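Local coordinates for protein NOVW (Streptomyces niveus, PDB 2C0Z) that catalyses 3-epimerisation of a dTDP-4-keto-6-deoxy sugar, acting with the methyltransferase NovU in the biosynthesis of the aminocoumarin antibiotic novobiocin, at residues V90-V95 with R118-S123; H128-I133 with L139-S144; L181-A186 with G190-Y195. All blocks are in the same frame, centred on the assembly; numbering follows the deposited sequence.

Contacts 1 and 2 lie within the RmlC-like cupin core, their centres 7 Å apart, and both join its two facing sheets. Strands 89-96 and 126-132, one from each contact, are neighbours in one of these sheets. The two contacts meet directly: Val-93 N lies 2.8 Å from Gly-129 O, and the side chain of Asp-92 in contact 1 joins that of His-128, a probable substrate-binding residue of contact 2. Contact 2 also holds Tyr-141, the likely proton donor. Contact 3 belongs to the C-terminal region outside the barrel; its centre is about 20 Å from that of contact 1 and 21 Å from that of contact 2, and it touches neither.

Contact 1. Residues V90-V95 with R118-S123; sequences VFDVVV and RAVYLS. With EDO (1,2-ethanediol), chain C.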
ATOM      1  N   VAL A  90      -9.991  -5.799 -10.630  1.00  9.50           N
ATOM      2  CA  VAL A  90      -9.344  -7.027 -11.108  1.00 10.16           C
ATOM      3  C   VAL A  90     -10.115  -8.237 -10.630  1.00 10.79           C
ATOM      4  O   VAL A  90     -10.815  -8.194  -9.613  1.00 10.04           O
ATOM      5  CB  VAL A  90      -7.859  -7.217 -10.710  1.00 11.77           C
ATOM      6  CG1 VAL A  90      -7.022  -5.980 -11.057  1.00 11.41           C
ATOM      7  CG2 VAL A  90      -7.692  -7.671  -9.262  1.00 13.03           C
ATOM      8  N   PHE A  91     -10.023  -9.307 -11.417  1.00 11.19           N
ATOM      9  CA  PHE A  91     -10.424 -10.613 -10.970  1.00 11.33           C
ATOM     10  C   PHE A  91      -9.161 -11.257 -10.412  1.00 10.72           C
ATOM     11  O   PHE A  91      -8.242 -11.602 -11.166  1.00 11.99           O
ATOM     12  CB  PHE A  91     -10.991 -11.393 -12.152  1.00 12.21           C
ATOM     13  CG  PHE A  91     -11.524 -12.760 -11.795  1.00 14.08           C
ATOM     14  CD1 PHE A  91     -12.666 -12.880 -11.021  1.00 17.64           C
ATOM     15  CD2 PHE A  91     -10.883 -13.920 -12.251  1.00 18.47           C
ATOM     16  CE1 PHE A  91     -13.198 -14.153 -10.707  1.00 21.84           C
ATOM     17  CE2 PHE A  91     -11.423 -15.189 -11.980  1.00 19.59           C
ATOM     18  CZ  PHE A  91     -12.567 -15.294 -11.189  1.00 20.87           C
ATOM     19  N   ASP A  92      -9.106 -11.404  -9.098  1.00 10.26           N
ATOM     20  CA  ASP A  92      -7.922 -11.903  -8.408  1.00 10.49           C
ATOM     21  C   ASP A  92      -8.078 -13.381  -8.104  1.00 10.46           C
ATOM     22  O   ASP A  92      -9.114 -13.818  -7.606  1.00 11.32           O
ATOM     23  CB  ASP A  92      -7.751 -11.135  -7.096  1.00 10.94           C
ATOM     24  CG  ASP A  92      -6.445 -11.433  -6.447  1.00 12.61           C
ATOM     25  OD1 ASP A  92      -5.453 -10.800  -6.891  1.00 13.61           O
ATOM     26  OD2 ASP A  92      -6.321 -12.322  -5.568  1.00 15.82           O
ATOM     27  N   VAL A  93      -7.049 -14.156  -8.380  1.00 10.13           N
ATOM     28  CA  VAL A  93      -7.125 -15.626  -8.240  1.00 10.69           C
ATOM     29  C   VAL A  93      -6.015 -16.152  -7.372  1.00  9.76           C
ATOM     30  O   VAL A  93      -4.820 -15.830  -7.557  1.00 10.07           O
ATOM     31  CB  VAL A  93      -7.091 -16.298  -9.628  1.00 10.91           C
ATOM     32  CG1 VAL A  93      -7.048 -17.821  -9.551  1.00 11.87           C
ATOM     33  CG2 VAL A  93      -8.289 -15.865 -10.420  1.00 12.34           C
ATOM     34  N   VAL A  94      -6.406 -16.973  -6.411  1.00  9.67           N
ATOM     35  CA  VAL A  94      -5.456 -17.736  -5.612  1.00 10.10           C
ATOM     36  C   VAL A  94      -5.563 -19.206  -6.011  1.00  9.69           C
ATOM     37  O   VAL A  94      -6.653 -19.719  -6.337  1.00  9.87           O
ATOM     38  CB  VAL A  94      -5.654 -17.560  -4.090  1.00 10.16           C
ATOM     39  CG1 VAL A  94      -5.322 -16.133  -3.653  1.00 11.65           C
ATOM     40  CG2 VAL A  94      -7.071 -17.890  -3.676  1.00 10.94           C
ATOM     41  N   VAL A  95      -4.424 -19.879  -5.992  1.00  9.67           N
ATOM     42  CA  VAL A  95      -4.340 -21.276  -6.447  1.00 10.35           C
ATOM     43  C   VAL A  95      -3.578 -22.058  -5.410  1.00 10.16           C
ATOM     44  O   VAL A  95      -2.478 -21.665  -5.024  1.00  9.97           O
ATOM     45  CB  VAL A  95      -3.615 -21.377  -7.774  1.00 10.55           C
ATOM     46  CG1 VAL A  95      -3.556 -22.867  -8.242  1.00 11.47           C
ATOM     47  CG2 VAL A  95      -4.296 -20.462  -8.797  1.00 12.40           C
ATOM     48  N   ARG A 118     -11.591  -4.533  -0.949  1.00  9.43           N
ATOM     49  CA  ARG A 118     -11.189  -5.717  -0.210  1.00  9.31           C
ATOM     50  C   ARG A 118      -9.702  -6.013  -0.461  1.00  8.32           C
ATOM     51  O   ARG A 118      -9.086  -5.506  -1.415  1.00  8.77           O
ATOM     52  CB  ARG A 118     -12.059  -6.916  -0.574  1.00  9.95           C
ATOM     53  CG  ARG A 118     -13.549  -6.619  -0.500  1.00 13.91           C
ATOM     54  CD  ARG A 118     -14.094  -6.918   0.791  1.00 16.91           C
ATOM     55  NE  ARG A 118     -15.489  -6.509   1.017  1.00 17.65           N
ATOM     56  CZ  ARG A 118     -16.501  -7.343   1.114  1.00 20.18           C
ATOM     57  NH1 ARG A 118     -16.334  -8.655   0.952  1.00 20.53           N
ATOM     58  NH2 ARG A 118     -17.706  -6.862   1.356  1.00 21.92           N
ATOM     59  N   ALA A 119      -9.146  -6.825   0.416  1.00  8.30           N
ATOM     60  CA  ALA A 119      -7.792  -7.328   0.295  1.00  8.85           C
ATOM     61  C   ALA A 119      -7.843  -8.853   0.451  1.00  9.29           C
ATOM     62  O   ALA A 119      -8.756  -9.388   1.081  1.00  9.85           O
ATOM     63  CB  ALA A 119      -6.880  -6.700   1.326  1.00  9.42           C
ATOM     64  N   VAL A 120      -6.849  -9.522  -0.123  1.00  9.42           N
ATOM     65  CA  VAL A 120      -6.673 -10.937   0.057  1.00  9.45           C
ATOM     66  C   VAL A 120      -5.301 -11.190   0.627  1.00  9.09           C
ATOM     67  O   VAL A 120      -4.316 -10.645   0.135  1.00  9.44           O
ATOM     68  CB  VAL A 120      -6.882 -11.717  -1.260  1.00 10.75           C
ATOM     69  CG1 VAL A 120      -6.461 -13.154  -1.129  1.00 13.50           C
ATOM     70  CG2 VAL A 120      -8.319 -11.671  -1.701  1.00 11.09           C
ATOM     71  N   TYR A 121      -5.243 -12.014   1.680  1.00  8.37           N
ATOM     72  CA  TYR A 121      -4.003 -12.499   2.248  1.00  9.13           C
ATOM     73  C   TYR A 121      -3.832 -13.948   1.826  1.00  9.54           C
ATOM     74  O   TYR A 121      -4.739 -14.762   1.966  1.00  9.77           O
ATOM     75  CB  TYR A 121      -4.005 -12.399   3.761  1.00  9.07           C
ATOM     76  CG  TYR A 121      -2.848 -13.126   4.396  1.00 10.03           C
ATOM     77  CD1 TYR A 121      -1.564 -12.598   4.325  1.00  9.84           C
ATOM     78  CD2 TYR A 121      -3.022 -14.340   5.049  1.00 13.11           C
ATOM     79  CE1 TYR A 121      -0.484 -13.255   4.880  1.00 13.43           C
ATOM     80  CE2 TYR A 121      -1.931 -14.997   5.602  1.00 13.54           C
ATOM     81  CZ  TYR A 121      -0.672 -14.443   5.502  1.00 13.90           C
ATOM     82  OH  TYR A 121       0.435 -15.075   6.080  1.00 17.52           O
ATOM     83  N   LEU A 122      -2.667 -14.250   1.300  1.00 10.10           N
ATOM     84  CA  LEU A 122      -2.323 -15.623   0.936  1.00 10.76           C
ATOM     85  C   LEU A 122      -1.020 -16.046   1.557  1.00 10.81           C
ATOM     86  O   LEU A 122      -0.037 -15.317   1.534  1.00 10.63           O
ATOM     87  CB  LEU A 122      -2.299 -15.833  -0.568  1.00 12.02           C
ATOM     88  CG  LEU A 122      -1.499 -14.888  -1.424  1.00 12.92           C
ATOM     89  CD1 LEU A 122      -0.949 -15.593  -2.640  1.00 17.14           C
ATOM     90  CD2 LEU A 122      -2.357 -13.707  -1.868  1.00 14.41           C
ATOM     91  N   SER A 123      -1.057 -17.219   2.162  1.00 11.24           N
ATOM     92  CA  SER A 123       0.070 -17.775   2.872  1.00 11.36           C
ATOM     93  C   SER A 123       1.088 -18.430   1.926  1.00 11.90           C
ATOM     94  O   SER A 123       0.917 -18.481   0.712  1.00 11.58           O
ATOM     95  CB  SER A 123      -0.437 -18.874   3.837  0.50 12.33           C
ATOM     96  OG  SER A 123      -1.308 -18.377   4.826  0.50 13.92           O
TER
HETATM   97  C1  EDO C1192     -16.216  -2.539   2.128  1.00 20.38           C
HETATM   98  O1  EDO C1192     -15.636  -3.647   1.474  1.00 16.97           O
HETATM   99  C2  EDO C1192     -17.699  -2.561   1.848  1.00 23.09           C
HETATM  100  O2  EDO C1192     -18.221  -3.857   2.112  1.00 22.16           O
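Asp-92 OD1 is hydrogen-bonded to NE2 of His-128, on the neighbouring strand, while the other carboxylate oxygen of Asp-92, OD2, is the atom nearest the facing strand, a loose 4.4 Å from Val-120 CB. Asp-92 points toward that strand, and with CG anti to the backbone nitrogen (chi1 -171°) its carboxylate is carried over to the imidazole. The buried OD1 is thereby satisfied by a residue that probably binds substrate.

Next to this polar spot the contact is purely aliphatic. Val-94 and Val-120 meet tip to tip, CG1 to CG1 at 4.1 Å. The same Val-94 CG1 also approaches Leu-122 CD2, at 4.2 Å, and so touches two successive inward-facing side chains of the other strand. No hydrogen bond crosses between the segments. Their axes pass 9.3 Å apart at an angle of 16°, running nearly parallel as members of different sheets, so that side chains alone fill the gap.

Arg-118, at the start of the second segment, turns to a different partner, a 1,2-ethanediol. The diol's O1, at the guanidinium edge and in its plane, takes a bond from Arg-118 NE (2.9 Å), and Arg-118 NH2 donates to O2 (3.1 Å). The diol, probably from the crystallisation liquor, is therefore held by two nearly straight bonds, and it also bonds Ser-116 O. NH1 forms a salt bridge with Glu-22.

Within the cupin barrel, strand 89-96 runs between strands 107-113 and 126-132, and strand 119-122 lies between 20-30 and 81-87 in the opposing sheet. Val-20 of strand 20-30 packs on both Val-94 and Val-120, while Val-83 and Lys-81 of strand 81-87 adjoin Val-120 and Leu-122.

Contact 2. Residues H128-I133 with L139-S144; sequences HGFCAI and LCYLSS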
ATOM      1  N   HIS A 128      -0.621 -17.043  -7.082  1.00  9.39           N
ATOM      2  CA  HIS A 128      -1.420 -15.841  -7.273  1.00  9.68           C
ATOM      3  C   HIS A 128      -1.416 -15.451  -8.739  1.00  9.41           C
ATOM      4  O   HIS A 128      -0.392 -15.481  -9.428  1.00 10.45           O
ATOM      5  CB  HIS A 128      -0.875 -14.708  -6.410  1.00 10.08           C
ATOM      6  CG  HIS A 128      -1.642 -13.434  -6.558  1.00 12.04           C
ATOM      7  ND1 HIS A 128      -1.115 -12.317  -7.172  1.00 14.39           N
ATOM      8  CD2 HIS A 128      -2.910 -13.109  -6.199  1.00 12.83           C
ATOM      9  CE1 HIS A 128      -2.035 -11.365  -7.201  1.00 13.57           C
ATOM     10  NE2 HIS A 128      -3.133 -11.819  -6.619  1.00 13.44           N
ATOM     11  N   GLY A 129      -2.555 -14.992  -9.198  1.00  9.76           N
ATOM     12  CA  GLY A 129      -2.699 -14.393 -10.496  1.00 10.37           C
ATOM     13  C   GLY A 129      -3.873 -13.432 -10.520  1.00 10.07           C
ATOM     14  O   GLY A 129      -4.667 -13.355  -9.574  1.00 11.25           O
ATOM     15  N   PHE A 130      -4.004 -12.692 -11.617  1.00 10.13           N
ATOM     16  CA  PHE A 130      -5.158 -11.817 -11.765  1.00 11.08           C
ATOM     17  C   PHE A 130      -5.361 -11.412 -13.210  1.00 11.52           C
ATOM     18  O   PHE A 130      -4.454 -11.517 -14.033  1.00 11.55           O
ATOM     19  CB  PHE A 130      -4.985 -10.551 -10.907  1.00 11.24           C
ATOM     20  CG  PHE A 130      -3.911  -9.636 -11.387  1.00 12.22           C
ATOM     21  CD1 PHE A 130      -2.600  -9.823 -11.002  1.00 11.98           C
ATOM     22  CD2 PHE A 130      -4.227  -8.536 -12.168  1.00 14.35           C
ATOM     23  CE1 PHE A 130      -1.596  -8.954 -11.411  1.00 15.26           C
ATOM     24  CE2 PHE A 130      -3.222  -7.649 -12.594  1.00 17.10           C
ATOM     25  CZ  PHE A 130      -1.906  -7.870 -12.205  1.00 15.57           C
ATOM     26  N   CYS A 131      -6.558 -10.903 -13.475  1.00 12.92           N
ATOM     27  CA  CYS A 131      -6.943 -10.347 -14.771  1.00 13.44           C
ATOM     28  C   CYS A 131      -7.499  -8.938 -14.508  1.00 13.15           C
ATOM     29  O   CYS A 131      -8.428  -8.805 -13.742  1.00 12.91           O
ATOM     30  CB  CYS A 131      -8.050 -11.200 -15.375  1.00 15.11           C
ATOM     31  SG  CYS A 131      -8.533 -10.664 -17.006  1.00 20.26           S
ATOM     32  N   ALA A 132      -6.995  -7.912 -15.181  1.00 12.84           N
ATOM     33  CA  ALA A 132      -7.584  -6.581 -15.125  1.00 13.73           C
ATOM     34  C   ALA A 132      -8.937  -6.560 -15.838  1.00 13.78           C
ATOM     35  O   ALA A 132      -9.020  -6.943 -16.999  1.00 14.86           O
ATOM     36  CB  ALA A 132      -6.655  -5.565 -15.751  1.00 14.70           C
ATOM     37  N   ILE A 133      -9.974  -6.114 -15.134  1.00 13.99           N
ATOM     38  CA  ILE A 133     -11.328  -5.987 -15.657  1.00 15.37           C
ATOM     39  C   ILE A 133     -11.526  -4.586 -16.219  1.00 16.60           C
ATOM     40  O   ILE A 133     -12.135  -4.394 -17.299  1.00 17.53           O
ATOM     41  CB  ILE A 133     -12.361  -6.234 -14.521  1.00 16.44           C
ATOM     42  CG1 ILE A 133     -12.328  -7.667 -14.013  1.00 17.58           C
ATOM     43  CG2 ILE A 133     -13.763  -5.844 -14.980  1.00 16.59           C
ATOM     44  CD1 ILE A 133     -13.076  -7.820 -12.648  1.00 17.40           C
ATOM     45  N   LEU A 139      -2.804  -2.741  -8.661  1.00  9.92           N
ATOM     46  CA  LEU A 139      -2.736  -3.579  -7.478  1.00 10.79           C
ATOM     47  C   LEU A 139      -1.598  -3.100  -6.596  1.00 11.05           C
ATOM     48  O   LEU A 139      -0.560  -2.665  -7.094  1.00 11.42           O
ATOM     49  CB  LEU A 139      -2.501  -5.040  -7.847  1.00 12.25           C
ATOM     50  CG  LEU A 139      -3.637  -5.691  -8.578  1.00 13.73           C
ATOM     51  CD1 LEU A 139      -3.277  -7.151  -8.764  1.00 16.35           C
ATOM     52  CD2 LEU A 139      -4.908  -5.530  -7.807  1.00 16.77           C
ATOM     53  N   CYS A 140      -1.817  -3.147  -5.281  1.00 11.31           N
ATOM     54  CA  CYS A 140      -0.799  -2.894  -4.292  1.00 11.53           C
ATOM     55  C   CYS A 140      -0.605  -4.165  -3.480  1.00 12.05           C
ATOM     56  O   CYS A 140      -1.596  -4.805  -3.079  1.00 12.48           O
ATOM     57  CB  CYS A 140      -1.228  -1.738  -3.395  1.00 12.06           C
ATOM     58  SG  CYS A 140      -0.000  -1.262  -2.179  1.00 15.89           S
ATOM     59  N   TYR A 141       0.639  -4.562  -3.264  1.00 11.87           N
ATOM     60  CA  TYR A 141       0.965  -5.829  -2.626  1.00 13.08           C
ATOM     61  C   TYR A 141       1.916  -5.542  -1.482  1.00 12.28           C
ATOM     62  O   TYR A 141       2.876  -4.787  -1.656  1.00 12.31           O
ATOM     63  CB  TYR A 141       1.755  -6.787  -3.583  1.00 14.49           C
ATOM     64  CG  TYR A 141       1.296  -6.990  -4.998  1.00 17.58           C
ATOM     65  CD1 TYR A 141       1.423  -5.981  -5.930  1.00 21.01           C
ATOM     66  CD2 TYR A 141       0.816  -8.220  -5.420  1.00 24.38           C
ATOM     67  CE1 TYR A 141       1.060  -6.164  -7.256  1.00 25.22           C
ATOM     68  CE2 TYR A 141       0.446  -8.424  -6.750  1.00 25.44           C
ATOM     69  CZ  TYR A 141       0.566  -7.388  -7.655  1.00 27.41           C
ATOM     70  OH  TYR A 141       0.198  -7.546  -8.985  1.00 32.07           O
ATOM     71  N   LEU A 142       1.657  -6.134  -0.329  1.00 10.35           N
ATOM     72  CA  LEU A 142       2.619  -6.200   0.763  1.00 10.54           C
ATOM     73  C   LEU A 142       3.084  -7.647   0.886  1.00 11.35           C
ATOM     74  O   LEU A 142       2.248  -8.569   0.927  1.00 13.95           O
ATOM     75  CB  LEU A 142       1.999  -5.727   2.059  1.00 10.54           C
ATOM     76  CG  LEU A 142       1.183  -4.430   1.994  1.00 11.30           C
ATOM     77  CD1 LEU A 142       0.588  -4.106   3.361  1.00 12.86           C
ATOM     78  CD2 LEU A 142       2.023  -3.278   1.507  1.00 11.76           C
ATOM     79  N   SER A 143       4.396  -7.847   0.885  1.00 10.83           N
ATOM     80  CA  SER A 143       4.978  -9.202   0.864  1.00 11.89           C
ATOM     81  C   SER A 143       5.866  -9.402   2.077  1.00 11.44           C
ATOM     82  O   SER A 143       6.562  -8.486   2.497  1.00 10.89           O
ATOM     83  CB  SER A 143       5.807  -9.419  -0.410  0.50 12.30           C
ATOM     84  OG  SER A 143       5.013  -9.332  -1.597  0.50 12.82           O
ATOM     85  N   SER A 144       5.871 -10.637   2.585  1.00 11.12           N
ATOM     86  CA  SER A 144       6.693 -11.013   3.731  1.00 12.15           C
ATOM     87  C   SER A 144       8.138 -11.355   3.394  1.00 12.62           C
ATOM     88  O   SER A 144       8.921 -11.603   4.293  1.00 14.73           O
ATOM     89  CB  SER A 144       6.059 -12.202   4.456  1.00 12.35           C
ATOM     90  OG  SER A 144       6.203 -13.400   3.673  1.00 14.05           O
TER
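His-128 and Tyr-141 sit on strands that run roughly antiparallel, at 165°, but too far apart to pair: their CA atoms, the nearest across the two segments, are 11.3 Å from each other. The strands come from the two opposed sheets of the cupin barrel, and large side chains span the interior between them without any hydrogen bond from one segment to the other.

The clearest contact is a CH-pi interaction. Leu-139 CD1 stands over the centre of the Phe-130 ring, 3.4 Å from the centroid and only 7° off the ring normal, so one methyl group meets all six ring carbons at similar distances. Phe-130 has CG between its backbone nitrogen and carbonyl carbon (chi1 69°), which carries the ring toward the other strand, and a near-perpendicular chi2 turns its face to the leucine coming from the opposite direction.

Tyr-141 crosses Phe-130 at about a right angle, and its OH comes within 3.3 Å of Phe-130 CE1. This hydroxyl is hydrogen-bonded to Ser-60 OG, a bond that would restrain the phenol end beside the Phe-130 ring. Farther along the tyrosine ring, His-128 CE1 meets its edge near the ring plane, 3.9 Å from Tyr-141 CE2. Val-83 of strand 81-87 touches both His-128 and Tyr-141. The outer side chains of strand 136-143 face elsewhere: Cys-140 and Leu-142 pack on Trp-38 and Leu-54 of the second subunit.

Tyr-141 is probably the proton donor and His-128 probably binds substrate, as in related epimerases, and the backbone of His-128 bonds that of His-71, the probable proton acceptor. Apolar packing from Phe-130 and Leu-139, together with the serine bond, is consistent with a phenol held in a defined position for proton transfer to the sugar.

Contact 3. Residues L181-A186 with G190-Y195; sequences LLLAEA and GLLPTY
Ala-186 and Leu-192 form the close-packed part of this contact: the alanine CB lies 3.7 Å from Leu-192 CD2. The leucine's other branch, CD1, reaches Leu-183 CD1 at 3.8 Å, the two side chains crossing at about a right angle. Leu-183 starts out away from the second segment, but with CG anti to its backbone nitrogen (chi1 -179°) its tip swings back to Leu-192. Tyr-104 touches both leucines, and Phe-72 of strand 67-73 adjoins Leu-192, so this half faces the body of the protein.

The outer half is sparser. Exposed Leu-191 sets its CB 3.4 Å from Ala-186 O, but meets Leu-181 through a single pair of methyls, CD1 to CD1 at 3.8 Å; both leucines also touch a crystal neighbour.

Between the two halves the backbone closes a Schellman motif. Leu-191 N donates to Ala-186 O (3.0 Å), the donor tilted 25° from the carbonyl plane, and Gly-190 is the C-prime residue with positive phi. At the other helix end, Glu-185 OE1 accepts from Leu-182 N and Asp-159 from Leu-183 N. Carboxylates there would suit the partial positive charge of a helix start, while the closing turn satisfies a carbonyl.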
ATOM      1  N   LEU A 181       5.286 -23.705 -17.139  1.00 13.21           N
ATOM      2  CA  LEU A 181       4.890 -25.106 -17.066  1.00 13.05           C
ATOM      3  C   LEU A 181       3.432 -25.243 -16.716  1.00 13.11           C
ATOM      4  O   LEU A 181       2.876 -24.463 -15.938  1.00 13.53           O
ATOM      5  CB  LEU A 181       5.689 -25.829 -15.993  1.00 12.88           C
ATOM      6  CG  LEU A 181       7.185 -26.047 -16.214  1.00 14.77           C
ATOM      7  CD1 LEU A 181       7.712 -27.013 -15.199  1.00 13.78           C
ATOM      8  CD2 LEU A 181       7.467 -26.506 -17.558  1.00 18.99           C
ATOM      9  N   LEU A 182       2.805 -26.260 -17.285  1.00 12.43           N
ATOM     10  CA  LEU A 182       1.539 -26.766 -16.752  1.00 13.09           C
ATOM     11  C   LEU A 182       1.703 -27.204 -15.313  1.00 12.42           C
ATOM     12  O   LEU A 182       2.785 -27.583 -14.875  1.00 12.08           O
ATOM     13  CB  LEU A 182       1.033 -27.926 -17.571  1.00 13.81           C
ATOM     14  CG  LEU A 182       0.794 -27.605 -19.032  1.00 15.01           C
ATOM     15  CD1 LEU A 182       0.155 -28.825 -19.680  1.00 16.34           C
ATOM     16  CD2 LEU A 182      -0.086 -26.403 -19.184  1.00 16.27           C
ATOM     17  N   LEU A 183       0.600 -27.150 -14.568  1.00 12.35           N
ATOM     18  CA  LEU A 183       0.602 -27.582 -13.176  1.00 11.67           C
ATOM     19  C   LEU A 183       1.195 -29.004 -13.013  1.00 12.36           C
ATOM     20  O   LEU A 183       2.043 -29.217 -12.180  1.00 12.70           O
ATOM     21  CB  LEU A 183      -0.816 -27.511 -12.594  1.00 11.76           C
ATOM     22  CG  LEU A 183      -0.954 -27.918 -11.126  1.00 13.62           C
ATOM     23  CD1 LEU A 183      -0.287 -26.860 -10.257  1.00 15.05           C
ATOM     24  CD2 LEU A 183      -2.405 -28.111 -10.756  1.00 14.41           C
ATOM     25  N   ALA A 184       0.743 -29.936 -13.840  1.00 13.37           N
ATOM     26  CA  ALA A 184       1.191 -31.324 -13.763  1.00 14.00           C
ATOM     27  C   ALA A 184       2.662 -31.463 -14.147  1.00 14.21           C
ATOM     28  O   ALA A 184       3.364 -32.324 -13.588  1.00 14.98           O
ATOM     29  CB  ALA A 184       0.323 -32.206 -14.662  1.00 15.19           C
ATOM     30  N   GLU A 185       3.126 -30.608 -15.070  1.00 13.55           N
ATOM     31  CA  GLU A 185       4.543 -30.589 -15.433  1.00 13.29           C
ATOM     32  C   GLU A 185       5.413 -30.106 -14.268  1.00 13.00           C
ATOM     33  O   GLU A 185       6.487 -30.641 -14.011  1.00 14.41           O
ATOM     34  CB  GLU A 185       4.776 -29.750 -16.695  1.00 13.67           C
ATOM     35  CG  GLU A 185       4.157 -30.328 -17.939  1.00 14.83           C
ATOM     36  CD  GLU A 185       4.165 -29.372 -19.116  1.00 15.59           C
ATOM     37  OE1 GLU A 185       4.391 -28.139 -18.939  1.00 14.96           O
ATOM     38  OE2 GLU A 185       3.926 -29.858 -20.246  1.00 19.07           O
ATOM     39  N   ALA A 186       4.968 -29.061 -13.571  1.00 13.28           N
ATOM     40  CA  ALA A 186       5.673 -28.548 -12.416  1.00 13.05           C
ATOM     41  C   ALA A 186       5.700 -29.591 -11.325  1.00 14.38           C
ATOM     42  O   ALA A 186       6.721 -29.833 -10.701  1.00 14.53           O
ATOM     43  CB  ALA A 186       4.991 -27.280 -11.924  1.00 13.46           C
ATOM     44  N   GLY A 190       9.016 -32.031  -9.540  1.00 19.10           N
ATOM     45  CA  GLY A 190       9.276 -31.732  -8.142  1.00 18.67           C
ATOM     46  C   GLY A 190       9.381 -30.253  -7.787  1.00 18.73           C
ATOM     47  O   GLY A 190      10.048 -29.893  -6.818  1.00 19.06           O
ATOM     48  N   LEU A 191       8.706 -29.389  -8.553  1.00 16.93           N
ATOM     49  CA  LEU A 191       8.903 -27.948  -8.449  1.00 16.91           C
ATOM     50  C   LEU A 191       7.871 -27.289  -7.528  1.00 15.98           C
ATOM     51  O   LEU A 191       7.987 -26.110  -7.184  1.00 17.45           O
ATOM     52  CB  LEU A 191       8.858 -27.323  -9.844  1.00 16.96           C
ATOM     53  CG  LEU A 191       9.952 -27.923 -10.728  1.00 19.47           C
ATOM     54  CD1 LEU A 191       9.824 -27.379 -12.118  1.00 21.22           C
ATOM     55  CD2 LEU A 191      11.364 -27.584 -10.164  1.00 22.41           C
ATOM     56  N   LEU A 192       6.866 -28.035  -7.102  1.00 14.57           N
ATOM     57  CA  LEU A 192       5.801 -27.433  -6.298  1.00 14.90           C
ATOM     58  C   LEU A 192       6.054 -27.573  -4.816  1.00 15.54           C
ATOM     59  O   LEU A 192       6.685 -28.528  -4.384  1.00 16.25           O
ATOM     60  CB  LEU A 192       4.447 -28.043  -6.662  1.00 14.45           C
ATOM     61  CG  LEU A 192       3.984 -27.822  -8.098  1.00 13.75           C
ATOM     62  CD1 LEU A 192       2.618 -28.415  -8.296  1.00 13.89           C
ATOM     63  CD2 LEU A 192       3.963 -26.322  -8.448  1.00 14.19           C
ATOM     64  N   PRO A 193       5.511 -26.636  -4.031  1.00 15.67           N
ATOM     65  CA  PRO A 193       5.553 -26.703  -2.587  1.00 16.97           C
ATOM     66  C   PRO A 193       4.808 -27.942  -2.066  1.00 17.20           C
ATOM     67  O   PRO A 193       3.883 -28.369  -2.722  1.00 15.63           O
ATOM     68  CB  PRO A 193       4.802 -25.429  -2.164  1.00 17.18           C
ATOM     69  CG  PRO A 193       4.769 -24.568  -3.341  1.00 17.62           C
ATOM     70  CD  PRO A 193       4.740 -25.466  -4.502  1.00 16.00           C
ATOM     71  N   THR A 194       5.191 -28.468  -0.902  1.00 18.10           N
ATOM     72  CA  THR A 194       4.443 -29.539  -0.267  1.00 18.87           C
ATOM     73  C   THR A 194       3.630 -28.980   0.902  1.00 18.00           C
ATOM     74  O   THR A 194       4.073 -28.106   1.634  1.00 17.50           O
ATOM     75  CB  THR A 194       5.341 -30.718   0.164  1.00 20.44           C
ATOM     76  OG1 THR A 194       6.010 -30.417   1.387  1.00 25.25           O
ATOM     77  CG2 THR A 194       6.427 -30.965  -0.869  1.00 21.07           C
ATOM     78  N   TYR A 195       2.412 -29.468   1.050  1.00 17.53           N
ATOM     79  CA  TYR A 195       1.527 -29.005   2.105  1.00 18.19           C
ATOM     80  C   TYR A 195       2.138 -29.206   3.494  1.00 19.35           C
ATOM     81  O   TYR A 195       2.081 -28.296   4.319  1.00 19.60           O
ATOM     82  CB  TYR A 195       0.201 -29.735   1.951  1.00 18.37           C
ATOM     83  CG  TYR A 195      -0.850 -29.439   2.975  1.00 20.11           C
ATOM     84  CD1 TYR A 195      -1.388 -28.156   3.131  1.00 20.01           C
ATOM     85  CD2 TYR A 195      -1.347 -30.456   3.770  1.00 22.10           C
ATOM     86  CE1 TYR A 195      -2.361 -27.900   4.060  1.00 23.10           C
ATOM     87  CE2 TYR A 195      -2.324 -30.202   4.698  1.00 24.36           C
ATOM     88  CZ  TYR A 195      -2.823 -28.942   4.847  1.00 24.70           C
ATOM     89  OH  TYR A 195      -3.791 -28.735   5.794  1.00 28.52           O
TER